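Glycerate dehydrogenase related protein (PDB 3GVX) probably acts as an NAD(P)H-dependent reductase of 2-oxoacids such as glyoxylate or hydroxypyruvate, within the D-isomer specific 2-hydroxyacid dehydrogenase family. Local coordinates at residues 19-24 with 271-276. Sequence-based numbering, arbitrary orientation.
Sequences TVLDGF and LAFENV
Val20 and Glu274 mark the nearest backbone approach, CA to CA 6.2 Å, where the end of helix 11-20 meets helix 266-279. The family fold explains the pairing: in D-2-hydroxyacid dehydrogenases the chain crosses back after the Rossmann-type nucleotide domain, so that the C-terminal helix packs on the first domain, which is built around a five-stranded parallel sheet. No hydrogen bond links the two segments; the evidence is for apolar packing. Val20 has CG1 anti to its backbone N (chi1 171°), and this methyl lies against the backbone of helix 266-279, 3.7 Å from Glu274 CA. Glu274 CG touches both Val20 methyls, while OE2 of the same residue makes a weak hydrogen bond to Gln270, one turn back. Leu21, the first residue to leave helical angles, sets both methyls against Phe273. Leu21 CD1 lies against CB and, obliquely, the ring, 3.8 Å from Phe273 CD1; the Phe273 side chain also packs on Val13, Ile16 and Ala17 of helix 11-20. Leu21 CD2 sits between Phe273 O (3.8 Å) and Val276 CG1 (4.0 Å), and Val276 continues the packing onto Met52 and Gln54 of strand 52-55. An alanine in place of Leu21 would probably open a gap in front of Phe273 and Val276 and deprive the Phe24 ring of the methyl on one face. Residues 21-24 form a type II turn, with a weak Phe24 N to Leu21 O hydrogen bond, and this turn brings Phe24 back so that Leu21 CD2 sits 4.0 Å above the centre of its ring.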
loop_
_atom_site.group_PDB
_atom_site.type_symbol
_atom_site.label_atom_id
_atom_site.label_comp_id
_atom_site.label_asym_id
_atom_site.label_seq_id
_atom_site.Cartn_x
_atom_site.Cartn_y
_atom_site.Cartn_z
ATOM N N THR B 19 -27.205 -1.329 -9.225
ATOM C CA THR B 19 -26.775 -1.324 -7.835
ATOM C C THR B 19 -26.400 0.082 -7.417
ATOM O O THR B 19 -26.898 0.579 -6.412
ATOM C CB THR B 19 -25.570 -2.246 -7.537
ATOM O OG1 THR B 19 -25.824 -3.563 -8.040
ATOM C CG2 THR B 19 -25.352 -2.327 -6.018
ATOM N N VAL B 20 -25.540 0.734 -8.192
ATOM C CA VAL B 20 -25.114 2.087 -7.865
ATOM C C VAL B 20 -26.236 3.108 -7.926
ATOM O O VAL B 20 -26.337 3.973 -7.066
ATOM C CB VAL B 20 -23.990 2.585 -8.812
ATOM C CG1 VAL B 20 -23.732 4.070 -8.568
ATOM C CG2 VAL B 20 -22.718 1.766 -8.623
ATOM N N LEU B 21 -27.072 3.018 -8.950
ATOM C CA LEU B 21 -28.155 3.978 -9.114
ATOM C C LEU B 21 -29.521 3.444 -8.711
ATOM O O LEU B 21 -30.539 3.820 -9.281
ATOM C CB LEU B 21 -28.186 4.493 -10.555
ATOM C CG LEU B 21 -26.890 5.245 -10.870
ATOM C CD1 LEU B 21 -26.728 5.377 -12.369
ATOM C CD2 LEU B 21 -26.890 6.592 -10.142
ATOM N N ASP B 22 -29.539 2.557 -7.726
ATOM C CA ASP B 22 -30.799 2.007 -7.253
ATOM C C ASP B 22 -31.530 3.161 -6.572
ATOM O O ASP B 22 -31.061 3.730 -5.588
ATOM C CB ASP B 22 -30.523 0.813 -6.315
ATOM C CG ASP B 22 -30.872 1.085 -4.863
ATOM O OD1 ASP B 22 -31.969 0.685 -4.422
ATOM O OD2 ASP B 22 -30.045 1.697 -4.159
ATOM N N GLY B 23 -32.669 3.530 -7.143
ATOM C CA GLY B 23 -33.443 4.647 -6.630
ATOM C C GLY B 23 -33.540 5.758 -7.669
ATOM O O GLY B 23 -33.978 6.871 -7.387
ATOM N N PHE B 24 -33.092 5.438 -8.880
ATOM C CA PHE B 24 -33.146 6.336 -10.025
ATOM C C PHE B 24 -33.769 5.487 -11.092
ATOM O O PHE B 24 -33.519 4.286 -11.158
ATOM C CB PHE B 24 -31.758 6.742 -10.545
ATOM C CG PHE B 24 -30.982 7.622 -9.624
ATOM C CD1 PHE B 24 -30.589 7.153 -8.383
ATOM C CD2 PHE B 24 -30.599 8.912 -10.008
ATOM C CE1 PHE B 24 -29.834 7.939 -7.537
ATOM C CE2 PHE B 24 -29.831 9.712 -9.160
ATOM C CZ PHE B 24 -29.452 9.222 -7.924
ATOM N N LEU B 271 -17.243 3.971 -11.565
ATOM C CA LEU B 271 -16.939 5.299 -11.033
ATOM C C LEU B 271 -17.789 6.347 -11.755
ATOM O O LEU B 271 -18.221 7.326 -11.150
ATOM C CB LEU B 271 -15.442 5.614 -11.186
ATOM C CG LEU B 271 -14.487 4.743 -10.349
ATOM C CD1 LEU B 271 -13.062 4.876 -10.880
ATOM C CD2 LEU B 271 -14.589 5.133 -8.870
ATOM N N ALA B 272 -18.033 6.122 -13.046
ATOM C CA ALA B 272 -18.852 7.035 -13.843
ATOM C C ALA B 272 -20.264 7.109 -13.264
ATOM O O ALA B 272 -20.769 8.192 -13.000
ATOM C CB ALA B 272 -18.889 6.585 -15.315
ATOM N N PHE B 273 -20.893 5.962 -13.032
ATOM C CA PHE B 273 -22.247 5.967 -12.467
ATOM C C PHE B 273 -22.279 6.523 -11.063
ATOM O O PHE B 273 -23.222 7.204 -10.669
ATOM C CB PHE B 273 -22.865 4.558 -12.444
ATOM C CG PHE B 273 -23.157 3.991 -13.802
ATOM C CD1 PHE B 273 -23.803 4.739 -14.766
ATOM C CD2 PHE B 273 -22.776 2.709 -14.124
ATOM C CE1 PHE B 273 -24.053 4.221 -16.024
ATOM C CE2 PHE B 273 -23.029 2.193 -15.376
ATOM C CZ PHE B 273 -23.666 2.954 -16.323
ATOM N N GLU B 274 -21.241 6.215 -10.303
ATOM C CA GLU B 274 -21.149 6.694 -8.944
ATOM C C GLU B 274 -21.104 8.203 -8.901
ATOM O O GLU B 274 -21.749 8.813 -8.056
ATOM C CB GLU B 274 -19.939 6.084 -8.239
ATOM C CG GLU B 274 -20.200 4.648 -7.834
ATOM C CD GLU B 274 -19.035 3.982 -7.106
ATOM O OE1 GLU B 274 -17.873 4.380 -7.311
ATOM O OE2 GLU B 274 -19.280 3.039 -6.329
ATOM N N ASN B 275 -20.374 8.815 -9.824
ATOM C CA ASN B 275 -20.326 10.264 -9.827
ATOM C C ASN B 275 -21.698 10.836 -10.112
ATOM O O ASN B 275 -22.018 11.921 -9.657
ATOM C CB ASN B 275 -19.344 10.817 -10.858
ATOM C CG ASN B 275 -19.053 12.288 -10.628
ATOM O OD1 ASN B 275 -19.183 13.118 -11.532
ATOM N ND2 ASN B 275 -18.654 12.618 -9.404
ATOM N N VAL B 276 -22.501 10.112 -10.881
ATOM C CA VAL B 276 -23.854 10.556 -11.204
ATOM C C VAL B 276 -24.709 10.602 -9.947
ATOM O O VAL B 276 -25.441 11.553 -9.699
ATOM C CB VAL B 276 -24.514 9.618 -12.234
ATOM C CG1 VAL B 276 -26.029 9.840 -12.244
ATOM C CG2 VAL B 276 -23.907 9.852 -13.622
#